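Side-chain contacts in zinc uptake regulation protein (Escherichia coli, PDB 4MTE), which represses zinc uptake genes such as znuACB by binding their operator DNA with zinc as cofactor: residues P61-Y64 against R65-F69; Y85-C88 against H89-Q93; G40-A44 against Y45-D49. One frame throughout, in Å; residues are numbered along the deposited sequence.

How the contacts relate
The three contacts lie within one DNA-binding unit. Contact 3 starts helix 44-52, contact 1 lies on helix 60-72, and contact 2 runs from strand 84-87 into a zinc site. Contacts 1 and 3 have centres about 12 Å apart. V63 CG2 meets L48 CD1 at 3.5 Å where the two helices pack. Contact 2 lies about 17 Å, centre to centre, from each of the others. Its Y85 N is probably hydrogen-bonded to I42 O of contact 3, at 2.7 Å, and its Y85 side chain touches Y64 and L67 of contact 1. Y45, Y64 and Y85 all reach DA21 of chain F. C88, at the far end of contact 2, binds zinc.

Contact 1. Residues P61-Y64 against R65-F69; sequences PTVY and RALDF. With nucleotides of chain F; nucleotides of chain E.
V63 and L67, one helical turn apart, carry the apolar part of this contact. Their side chains lie alongside each other and point the same way, with V63 CG1 3.7 Å from L67 CD1. V63 CG1 stands anti to its backbone N (chi1 178°), on the side where L67 follows.

Four backbone hydrogen bonds run from residue i+4 back to i. They start with R65 N to P61 O (2.8 Å) and end with D68 N to Y64 O (2.8 Å).

The R65 guanidinium is sandwiched between two groups. The C7 methyl of DT6 of chain E sits over the centre of one face, 3.5 Å from R65 CZ. P61 CB covers the opposite face, at 4.2 Å from the same R65 CZ. The chain is extended from CG to NE and carries the group out to the bases. There R65 NH2 donates a hydrogen bond to O6 of a guanine.

Y64 turns to the DNA of chain F. Its OH lies 2.8 Å from OP2 and 3.2 Å from O5' of DA21 of chain F; which oxygen takes the proton is not settled. The sugar C2' of DA21 lies over one ring face, toward the rim.

With R65 on the bases and Y64 on a phosphate, helix 60-72 acts as the recognition helix of the winged helix-turn-helix domain of a Fur-family repressor.

Contact 2. Residues Y85-C88 against H89-Q93; sequences YVLC and HLFDQ. With ZN (zinc ion), chain N; nucleotides of chain F.
The backbone leaves strand 84-87 at L87 and turns after C88, so that L90 N comes back toward C88 SG. C88 carries the contact. Its SG lies anti to the backbone N (chi1 172°) and binds zinc at 2.2 Å. L90 N donates a weak hydrogen bond to the same SG, at 3.3 Å and 144°. This bond would probably draw some negative charge from the sulfur. H77, H96 and E111 complete the metal site.

F91 folds back against C88. Its CB is 3.9 Å from C88 SG, and the sulfur stands at the edge of the ring, 5.5 Å from its centroid. F91 CD2 also approaches C88 CB at 4.0 Å. L87 CD1 meets the ring edge near its plane, 4.4 Å from F91 CE2. H89 crosses L87 at about a right angle, with H89 CE1 near L87 CD2.

Y85 points to the DNA from the far end of the segment. Its OH donates to OP2 of DA21 of chain F at 3.1 Å, and that oxygen lies in the plane of the ring. A phenylalanine here takes away one of the two tyrosine hydroxyls at this phosphate oxygen, the other being that of Y64, and would probably weaken the hold on the DNA backbone.

Y85 and L87 pack on helix 26-36, while L87, H89 and F91 all meet L9 of helix 6-20. V86 and L90 instead touch strand 109-112. The segment thus runs from the middle strand of the sheet, between strands 42-43 and 76-79, to the zinc site.

Contact 3. Residues G40-A44 against Y45-D49; sequences GAISA and YDLLD. With nucleotides of chain F.
I42 packs against D46 and L47 at the point where strand 42-43 gives way to helix 44-52. I42 CG1 touches D46 CB at 3.7 Å, and I42 CD1 reaches L47 CD1 at 4.2 Å. With CG1 anti to the backbone N (chi1 -173°), the longer branch of I42 extends over the first turn of the helix.

S43 is the N-cap. Its OG accepts from D46 N at 3.1 Å and 156°, which satisfies an amide that has no earlier helical carbonyl to use. The OG sits between its own N and carbonyl carbon (chi1 79°), and from there it faces D46. The D46 carboxylate folds back toward the same hydroxyl. S43 O takes L47 N, and A44 O takes L48 N, so the helical bonding begins at once.

Y45 leads from the helix to the DNA. Its CB rests near A44 C, at 3.7 Å. CD2 passes A44 CB at 4.4 Å. Farther out, CE1 and CE2 both approach the C7 methyl of DT20 of chain F, which lies over one ring face. CZ is nearest to that methyl, at 3.4 Å. At the tip, OH donates to N7 of DA21 of chain F at 2.9 Å, with N7 in the plane of the ring. The side chain therefore reads a thymine methyl and a purine N7 in the major groove.

Behind this surface, L47 is buried against V31, L34 and M35 of helix 26-36. A44, L47 and L48 lean on helix 60-72, and I42 pairs with strand 84-87 through Y85.

Contact 1. Residues P61-Y64 against R65-F69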
loop_
_atom_site.group_PDB
_atom_site.type_symbol
_atom_site.label_atom_id
_atom_site.label_comp_id
_atom_site.label_asym_id
_atom_site.label_seq_id
_atom_site.Cartn_x
_atom_site.Cartn_y
_atom_site.Cartn_z
ATOM N N PRO D 61 -3.911 16.054 -13.230
ATOM C CA PRO D 61 -3.077 17.006 -13.977
ATOM C C PRO D 61 -3.601 18.435 -13.885
ATOM O O PRO D 61 -2.818 19.381 -13.830
ATOM C CB PRO D 61 -3.186 16.507 -15.418
ATOM C CG PRO D 61 -3.462 15.048 -15.294
ATOM C CD PRO D 61 -4.314 14.908 -14.065
ATOM N N THR D 62 -4.921 18.579 -13.859
ATOM C CA THR D 62 -5.565 19.883 -13.759
ATOM C C THR D 62 -5.113 20.587 -12.483
ATOM O O THR D 62 -4.559 21.699 -12.508
ATOM C CB THR D 62 -7.096 19.715 -13.720
ATOM O OG1 THR D 62 -7.496 18.747 -14.699
ATOM C CG2 THR D 62 -7.797 21.031 -13.988
ATOM N N VAL D 63 -5.342 19.908 -11.367
ATOM C CA VAL D 63 -5.000 20.421 -10.051
ATOM C C VAL D 63 -3.506 20.689 -9.946
ATOM O O VAL D 63 -3.093 21.736 -9.461
ATOM C CB VAL D 63 -5.425 19.423 -8.951
ATOM C CG1 VAL D 63 -5.036 19.933 -7.560
ATOM C CG2 VAL D 63 -6.925 19.167 -9.030
ATOM N N TYR D 64 -2.697 19.743 -10.408
ATOM C CA TYR D 64 -1.247 19.861 -10.281
ATOM C C TYR D 64 -0.664 20.971 -11.159
ATOM O O TYR D 64 0.264 21.672 -10.753
ATOM C CB TYR D 64 -0.580 18.512 -10.559
ATOM C CG TYR D 64 -0.574 17.619 -9.339
ATOM C CD1 TYR D 64 0.434 17.720 -8.390
ATOM C CD2 TYR D 64 -1.585 16.694 -9.117
ATOM C CE1 TYR D 64 0.443 16.920 -7.264
ATOM C CE2 TYR D 64 -1.583 15.887 -7.991
ATOM C CZ TYR D 64 -0.567 16.006 -7.068
ATOM O OH TYR D 64 -0.560 15.205 -5.945
ATOM N N ARG D 65 -1.218 21.136 -12.355
ATOM C CA ARG D 65 -0.842 22.241 -13.227
ATOM C C ARG D 65 -1.178 23.556 -12.537
ATOM O O ARG D 65 -0.323 24.448 -12.409
ATOM C CB ARG D 65 -1.592 22.146 -14.555
ATOM C CG ARG D 65 -1.029 21.109 -15.505
ATOM C CD ARG D 65 -2.022 20.750 -16.597
ATOM N NE ARG D 65 -1.447 19.829 -17.573
ATOM C CZ ARG D 65 -2.152 19.154 -18.476
ATOM N NH1 ARG D 65 -3.470 19.285 -18.532
ATOM N NH2 ARG D 65 -1.536 18.343 -19.323
ATOM N N ALA D 66 -2.425 23.665 -12.086
ATOM C CA ALA D 66 -2.870 24.844 -11.352
ATOM C C ALA D 66 -1.917 25.141 -10.196
ATOM O O ALA D 66 -1.415 26.256 -10.062
ATOM C CB ALA D 66 -4.289 24.645 -10.836
ATOM N N LEU D 67 -1.645 24.127 -9.384
ATOM C CA LEU D 67 -0.783 24.284 -8.219
ATOM C C LEU D 67 0.631 24.702 -8.609
ATOM O O LEU D 67 1.231 25.543 -7.943
ATOM C CB LEU D 67 -0.744 22.990 -7.403
ATOM C CG LEU D 67 -2.001 22.685 -6.583
ATOM C CD1 LEU D 67 -1.952 21.261 -6.036
ATOM C CD2 LEU D 67 -2.176 23.693 -5.446
ATOM N N ASP D 68 1.160 24.123 -9.683
ATOM C CA ASP D 68 2.481 24.508 -10.176
ATOM C C ASP D 68 2.498 25.991 -10.526
ATOM O O ASP D 68 3.401 26.723 -10.123
ATOM C CB ASP D 68 2.868 23.683 -11.406
ATOM C CG ASP D 68 3.286 22.267 -11.059
ATOM O OD1 ASP D 68 3.869 22.059 -9.974
ATOM O OD2 ASP D 68 3.037 21.359 -11.879
ATOM N N PHE D 69 1.493 26.428 -11.279
ATOM C CA PHE D 69 1.363 27.842 -11.626
ATOM C C PHE D 69 1.294 28.728 -10.378
ATOM O O PHE D 69 2.076 29.674 -10.225
ATOM C CB PHE D 69 0.117 28.067 -12.485
ATOM C CG PHE D 69 -0.172 29.518 -12.764
ATOM C CD1 PHE D 69 0.441 30.171 -13.820
ATOM C CD2 PHE D 69 -1.056 30.229 -11.970
ATOM C CE1 PHE D 69 0.178 31.505 -14.076
ATOM C CE2 PHE D 69 -1.322 31.561 -12.224
ATOM C CZ PHE D 69 -0.705 32.197 -13.278
ATOM P P DA F 21 2.269 15.344 -3.706
ATOM O OP1 DA F 21 3.459 16.048 -3.186
ATOM O OP2 DA F 21 0.938 15.985 -3.661
ATOM O "O5'" DA F 21 2.568 14.952 -5.221
ATOM C "C5'" DA F 21 3.773 14.266 -5.493
ATOM C "C4'" DA F 21 3.878 13.901 -6.962
ATOM O "O4'" DA F 21 2.856 12.934 -7.297
ATOM C "C3'" DA F 21 3.686 15.051 -7.948
ATOM O "O3'" DA F 21 4.956 15.351 -8.501
ATOM C "C2'" DA F 21 2.678 14.528 -8.980
ATOM C "C1'" DA F 21 2.648 13.033 -8.688
ATOM N N9 DA F 21 1.411 12.336 -9.021
ATOM C C8 DA F 21 0.198 12.412 -8.392
ATOM N N7 DA F 21 -0.725 11.644 -8.929
ATOM C C5 DA F 21 -0.067 11.020 -9.975
ATOM C C6 DA F 21 -0.475 10.081 -10.943
ATOM N N6 DA F 21 -1.707 9.565 -11.030
ATOM N N1 DA F 21 0.449 9.682 -11.834
ATOM C C2 DA F 21 1.688 10.177 -11.772
ATOM N N3 DA F 21 2.189 11.057 -10.914
ATOM C C4 DA F 21 1.250 11.437 -10.041
ATOM P P DT E 6 -5.730 26.065 -18.464
ATOM O OP1 DT E 6 -6.859 26.840 -17.905
ATOM O OP2 DT E 6 -4.638 25.622 -17.567
ATOM O "O5'" DT E 6 -6.326 24.787 -19.210
ATOM C "C5'" DT E 6 -7.152 25.014 -20.350
ATOM C "C4'" DT E 6 -7.658 23.713 -20.940
ATOM O "O4'" DT E 6 -6.629 23.140 -21.785
ATOM C "C3'" DT E 6 -8.043 22.647 -19.919
ATOM O "O3'" DT E 6 -9.390 22.264 -20.175
ATOM C "C2'" DT E 6 -7.014 21.536 -20.134
ATOM C "C1'" DT E 6 -6.596 21.745 -21.584
ATOM N N1 DT E 6 -5.220 21.284 -21.956
ATOM C C2 DT E 6 -5.075 20.465 -23.051
ATOM O O2 DT E 6 -5.998 20.071 -23.744
ATOM N N3 DT E 6 -3.781 20.115 -23.313
ATOM C C4 DT E 6 -2.634 20.472 -22.632
ATOM O O4 DT E 6 -1.522 20.073 -22.990
ATOM C C5 DT E 6 -2.856 21.335 -21.496
ATOM C C7 DT E 6 -1.699 21.808 -20.660
ATOM C C6 DT E 6 -4.121 21.695 -21.221
ATOM P P DT E 8 -12.395 15.281 -20.960
ATOM O OP1 DT E 8 -13.602 14.870 -21.708
ATOM O OP2 DT E 8 -12.511 15.704 -19.549
ATOM O "O5'" DT E 8 -11.327 14.096 -21.016
ATOM C "C5'" DT E 8 -10.940 13.578 -22.279
ATOM C "C4'" DT E 8 -9.851 12.534 -22.126
ATOM O "O4'" DT E 8 -8.566 13.175 -21.921
ATOM C "C3'" DT E 8 -10.037 11.575 -20.951
ATOM O "O3'" DT E 8 -10.180 10.259 -21.454
ATOM C "C2'" DT E 8 -8.771 11.754 -20.113
ATOM C "C1'" DT E 8 -7.782 12.302 -21.136
ATOM N N1 DT E 8 -6.614 13.059 -20.581
ATOM C C2 DT E 8 -5.354 12.836 -21.098
ATOM O O2 DT E 8 -5.116 12.045 -21.995
ATOM N N3 DT E 8 -4.364 13.585 -20.519
ATOM C C4 DT E 8 -4.496 14.514 -19.501
ATOM O O4 DT E 8 -3.533 15.132 -19.055
ATOM C C5 DT E 8 -5.837 14.699 -19.008
ATOM C C7 DT E 8 -6.119 15.677 -17.903
ATOM C C6 DT E 8 -6.816 13.974 -19.566
#

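Contact 2. Residues Y85-C88 against H89-Q93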
loop_
_atom_site.group_PDB
_atom_site.type_symbol
_atom_site.label_atom_id
_atom_site.label_comp_id
_atom_site.label_asym_id
_atom_site.label_seq_id
_atom_site.Cartn_x
_atom_site.Cartn_y
_atom_site.Cartn_z
ATOM N N TYR D 85 -0.947 21.647 0.497
ATOM C CA TYR D 85 -0.728 22.952 -0.109
ATOM C C TYR D 85 -1.593 23.995 0.577
ATOM O O TYR D 85 -2.754 23.738 0.894
ATOM C CB TYR D 85 -1.042 22.882 -1.603
ATOM C CG TYR D 85 -0.235 21.818 -2.311
ATOM C CD1 TYR D 85 0.986 22.119 -2.897
ATOM C CD2 TYR D 85 -0.683 20.504 -2.368
ATOM C CE1 TYR D 85 1.730 21.141 -3.533
ATOM C CE2 TYR D 85 0.054 19.524 -2.999
ATOM C CZ TYR D 85 1.258 19.846 -3.579
ATOM O OH TYR D 85 1.986 18.863 -4.206
ATOM N N VAL D 86 -1.022 25.170 0.814
ATOM C CA VAL D 86 -1.739 26.222 1.521
ATOM C C VAL D 86 -1.571 27.577 0.846
ATOM O O VAL D 86 -0.520 27.887 0.284
ATOM C CB VAL D 86 -1.288 26.318 2.998
ATOM C CG1 VAL D 86 0.155 26.819 3.100
ATOM C CG2 VAL D 86 -2.242 27.209 3.787
ATOM N N LEU D 87 -2.628 28.378 0.907
ATOM C CA LEU D 87 -2.594 29.735 0.392
ATOM C C LEU D 87 -1.586 30.554 1.187
ATOM O O LEU D 87 -1.458 30.389 2.401
ATOM C CB LEU D 87 -3.981 30.369 0.497
ATOM C CG LEU D 87 -4.149 31.770 -0.097
ATOM C CD1 LEU D 87 -3.989 31.744 -1.611
ATOM C CD2 LEU D 87 -5.500 32.344 0.297
ATOM N N CYS D 88 -0.854 31.419 0.494
ATOM C CA CYS D 88 0.029 32.374 1.148
ATOM C C CYS D 88 -0.765 33.623 1.509
ATOM O O CYS D 88 -1.416 34.217 0.650
ATOM C CB CYS D 88 1.185 32.747 0.224
ATOM S SG CYS D 88 2.201 34.091 0.852
ATOM N N HIS D 89 -0.718 34.012 2.780
ATOM C CA HIS D 89 -1.422 35.202 3.253
ATOM C C HIS D 89 -0.455 36.373 3.383
ATOM O O HIS D 89 -0.684 37.289 4.171
ATOM C CB HIS D 89 -2.089 34.920 4.602
ATOM C CG HIS D 89 -3.083 33.801 4.561
ATOM N ND1 HIS D 89 -4.414 33.998 4.262
ATOM C CD2 HIS D 89 -2.937 32.473 4.778
ATOM C CE1 HIS D 89 -5.046 32.837 4.297
ATOM N NE2 HIS D 89 -4.173 31.896 4.607
ATOM N N LEU D 90 0.616 36.341 2.593
ATOM C CA LEU D 90 1.690 37.325 2.697
ATOM C C LEU D 90 2.327 37.661 1.349
ATOM O O LEU D 90 3.476 38.095 1.307
ATOM C CB LEU D 90 2.790 36.800 3.626
ATOM C CG LEU D 90 2.427 36.439 5.066
ATOM C CD1 LEU D 90 3.617 35.760 5.727
ATOM C CD2 LEU D 90 2.007 37.675 5.848
ATOM N N PHE D 91 1.602 37.462 0.251
ATOM C CA PHE D 91 2.171 37.729 -1.072
ATOM C C PHE D 91 1.850 39.140 -1.568
ATOM O O PHE D 91 2.257 39.525 -2.664
ATOM C CB PHE D 91 1.739 36.665 -2.097
ATOM C CG PHE D 91 0.263 36.657 -2.408
ATOM C CD1 PHE D 91 -0.311 37.667 -3.163
ATOM C CD2 PHE D 91 -0.542 35.615 -1.977
ATOM C CE1 PHE D 91 -1.661 37.652 -3.454
ATOM C CE2 PHE D 91 -1.892 35.596 -2.271
ATOM C CZ PHE D 91 -2.450 36.614 -3.011
ATOM N N ASP D 92 1.123 39.906 -0.759
ATOM C CA ASP D 92 0.834 41.303 -1.082
ATOM C C ASP D 92 2.086 42.165 -0.911
ATOM O O ASP D 92 2.197 43.241 -1.500
ATOM C CB ASP D 92 -0.313 41.845 -0.220
ATOM C CG ASP D 92 -0.145 41.525 1.253
ATOM O OD1 ASP D 92 0.577 40.557 1.576
ATOM O OD2 ASP D 92 -0.743 42.236 2.087
ATOM N N GLN D 93 3.021 41.679 -0.101
ATOM C CA GLN D 93 4.326 42.311 0.069
ATOM C C GLN D 93 5.310 41.665 -0.903
ATOM O O GLN D 93 4.977 40.663 -1.540
ATOM C CB GLN D 93 4.811 42.129 1.512
ATOM C CG GLN D 93 4.902 40.679 1.964
ATOM C CD GLN D 93 5.572 40.522 3.315
ATOM O OE1 GLN D 93 6.414 39.644 3.505
ATOM N NE2 GLN D 93 5.194 41.370 4.266
HETATM ZN ZN ZN N . 3.723 33.068 2.127
ATOM P P DA F 21 2.269 15.344 -3.706
ATOM O OP1 DA F 21 3.459 16.048 -3.186
ATOM O OP2 DA F 21 0.938 15.985 -3.661
ATOM O "O5'" DA F 21 2.568 14.952 -5.221
ATOM C "C5'" DA F 21 3.773 14.266 -5.493
ATOM C "C4'" DA F 21 3.878 13.901 -6.962
ATOM O "O4'" DA F 21 2.856 12.934 -7.297
ATOM C "C3'" DA F 21 3.686 15.051 -7.948
ATOM O "O3'" DA F 21 4.956 15.351 -8.501
ATOM C "C2'" DA F 21 2.678 14.528 -8.980
ATOM C "C1'" DA F 21 2.648 13.033 -8.688
ATOM N N9 DA F 21 1.411 12.336 -9.021
ATOM C C8 DA F 21 0.198 12.412 -8.392
ATOM N N7 DA F 21 -0.725 11.644 -8.929
ATOM C C5 DA F 21 -0.067 11.020 -9.975
ATOM C C6 DA F 21 -0.475 10.081 -10.943
ATOM N N6 DA F 21 -1.707 9.565 -11.030
ATOM N N1 DA F 21 0.449 9.682 -11.834
ATOM C C2 DA F 21 1.688 10.177 -11.772
ATOM N N3 DA F 21 2.189 11.057 -10.914
ATOM C C4 DA F 21 1.250 11.437 -10.041
#

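Contact 3. Residues G40-A44 against Y45-D49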
loop_
_atom_site.group_PDB
_atom_site.type_symbol
_atom_site.label_atom_id
_atom_site.label_comp_id
_atom_site.label_asym_id
_atom_site.label_seq_id
_atom_site.Cartn_x
_atom_site.Cartn_y
_atom_site.Cartn_z
ATOM N N GLY D 40 -6.896 25.948 6.531
ATOM C CA GLY D 40 -5.516 25.520 6.646
ATOM C C GLY D 40 -5.045 24.897 5.349
ATOM O O GLY D 40 -5.518 25.260 4.273
ATOM N N ALA D 41 -4.122 23.945 5.449
ATOM C CA ALA D 41 -3.568 23.295 4.269
ATOM C C ALA D 41 -4.555 22.278 3.710
ATOM O O ALA D 41 -5.511 21.892 4.383
ATOM C CB ALA D 41 -2.248 22.619 4.608
ATOM N N ILE D 42 -4.314 21.847 2.475
ATOM C CA ILE D 42 -5.166 20.863 1.820
ATOM C C ILE D 42 -4.351 20.026 0.836
ATOM O O ILE D 42 -3.382 20.511 0.250
ATOM C CB ILE D 42 -6.337 21.540 1.078
ATOM C CG1 ILE D 42 -7.310 20.486 0.543
ATOM C CG2 ILE D 42 -5.816 22.440 -0.048
ATOM C CD1 ILE D 42 -8.622 21.054 0.044
ATOM N N SER D 43 -4.747 18.770 0.658
ATOM C CA SER D 43 -4.048 17.868 -0.247
ATOM C C SER D 43 -4.537 18.072 -1.675
ATOM O O SER D 43 -5.625 18.603 -1.900
ATOM C CB SER D 43 -4.283 16.415 0.156
ATOM O OG SER D 43 -5.550 15.977 -0.299
ATOM N N ALA D 44 -3.734 17.626 -2.635
ATOM C CA ALA D 44 -4.047 17.793 -4.048
ATOM C C ALA D 44 -5.338 17.073 -4.434
ATOM O O ALA D 44 -6.167 17.618 -5.162
ATOM C CB ALA D 44 -2.888 17.297 -4.901
ATOM N N TYR D 45 -5.514 15.853 -3.938
ATOM C CA TYR D 45 -6.681 15.047 -4.295
ATOM C C TYR D 45 -7.955 15.487 -3.570
ATOM O O TYR D 45 -9.056 15.338 -4.102
ATOM C CB TYR D 45 -6.402 13.561 -4.065
ATOM C CG TYR D 45 -5.640 12.937 -5.212
ATOM C CD1 TYR D 45 -6.286 12.163 -6.167
ATOM C CD2 TYR D 45 -4.276 13.151 -5.360
ATOM C CE1 TYR D 45 -5.591 11.603 -7.226
ATOM C CE2 TYR D 45 -3.575 12.597 -6.416
ATOM C CZ TYR D 45 -4.236 11.825 -7.347
ATOM O OH TYR D 45 -3.540 11.270 -8.399
ATOM N N ASP D 46 -7.813 16.033 -2.368
ATOM C CA ASP D 46 -8.949 16.647 -1.687
ATOM C C ASP D 46 -9.400 17.854 -2.503
ATOM O O ASP D 46 -10.591 18.048 -2.768
ATOM C CB ASP D 46 -8.564 17.088 -0.273
ATOM C CG ASP D 46 -8.364 15.918 0.676
ATOM O OD1 ASP D 46 -8.903 14.824 0.407
ATOM O OD2 ASP D 46 -7.670 16.102 1.699
ATOM N N LEU D 47 -8.422 18.654 -2.913
ATOM C CA LEU D 47 -8.664 19.831 -3.735
ATOM C C LEU D 47 -9.292 19.407 -5.056
ATOM O O LEU D 47 -10.204 20.060 -5.569
ATOM C CB LEU D 47 -7.343 20.553 -3.987
ATOM C CG LEU D 47 -7.381 21.947 -4.605
ATOM C CD1 LEU D 47 -8.165 22.926 -3.732
ATOM C CD2 LEU D 47 -5.949 22.417 -4.807
ATOM N N LEU D 48 -8.798 18.297 -5.597
ATOM C CA LEU D 48 -9.361 17.711 -6.804
ATOM C C LEU D 48 -10.826 17.363 -6.571
ATOM O O LEU D 48 -11.684 17.693 -7.388
ATOM C CB LEU D 48 -8.586 16.454 -7.201
ATOM C CG LEU D 48 -9.095 15.679 -8.418
ATOM C CD1 LEU D 48 -9.185 16.566 -9.656
ATOM C CD2 LEU D 48 -8.191 14.482 -8.677
ATOM N N ASP D 49 -11.105 16.703 -5.449
ATOM C CA ASP D 49 -12.473 16.334 -5.093
ATOM C C ASP D 49 -13.373 17.566 -4.978
ATOM O O ASP D 49 -14.509 17.551 -5.446
ATOM C CB ASP D 49 -12.505 15.538 -3.782
ATOM C CG ASP D 49 -12.018 14.107 -3.947
ATOM O OD1 ASP D 49 -12.176 13.537 -5.047
ATOM O OD2 ASP D 49 -11.484 13.545 -2.965
ATOM P P DT F 20 -2.192 11.810 0.120
ATOM O OP1 DT F 20 -1.793 12.669 1.258
ATOM O OP2 DT F 20 -3.544 11.938 -0.466
ATOM O "O5'" DT F 20 -1.125 12.010 -1.054
ATOM C "C5'" DT F 20 0.256 11.936 -0.731
ATOM C "C4'" DT F 20 1.117 11.985 -1.980
ATOM O "O4'" DT F 20 0.807 10.859 -2.845
ATOM C "C3'" DT F 20 0.937 13.241 -2.835
ATOM O "O3'" DT F 20 2.182 13.932 -2.942
ATOM C "C2'" DT F 20 0.455 12.704 -4.179
ATOM C "C1'" DT F 20 1.031 11.297 -4.167
ATOM N N1 DT F 20 0.391 10.381 -5.155
ATOM C C2 DT F 20 1.154 9.841 -6.170
ATOM O O2 DT F 20 2.345 10.055 -6.318
ATOM N N3 DT F 20 0.457 9.024 -7.019
ATOM C C4 DT F 20 -0.887 8.698 -6.966
ATOM O O4 DT F 20 -1.410 7.947 -7.787
ATOM C C5 DT F 20 -1.625 9.299 -5.882
ATOM C C7 DT F 20 -3.093 9.028 -5.711
ATOM C C6 DT F 20 -0.958 10.103 -5.043
ATOM P P DA F 21 2.269 15.344 -3.706
ATOM O OP1 DA F 21 3.459 16.048 -3.186
ATOM O OP2 DA F 21 0.938 15.985 -3.661
ATOM O "O5'" DA F 21 2.568 14.952 -5.221
ATOM C "C5'" DA F 21 3.773 14.266 -5.493
ATOM C "C4'" DA F 21 3.878 13.901 -6.962
ATOM O "O4'" DA F 21 2.856 12.934 -7.297
ATOM C "C3'" DA F 21 3.686 15.051 -7.948
ATOM O "O3'" DA F 21 4.956 15.351 -8.501
ATOM C "C2'" DA F 21 2.678 14.528 -8.980
ATOM C "C1'" DA F 21 2.648 13.033 -8.688
ATOM N N9 DA F 21 1.411 12.336 -9.021
ATOM C C8 DA F 21 0.198 12.412 -8.392
ATOM N N7 DA F 21 -0.725 11.644 -8.929
ATOM C C5 DA F 21 -0.067 11.020 -9.975
ATOM C C6 DA F 21 -0.475 10.081 -10.943
ATOM N N6 DA F 21 -1.707 9.565 -11.030
ATOM N N1 DA F 21 0.449 9.682 -11.834
ATOM C C2 DA F 21 1.688 10.177 -11.772
ATOM N N3 DA F 21 2.189 11.057 -10.914
ATOM C C4 DA F 21 1.250 11.437 -10.041
#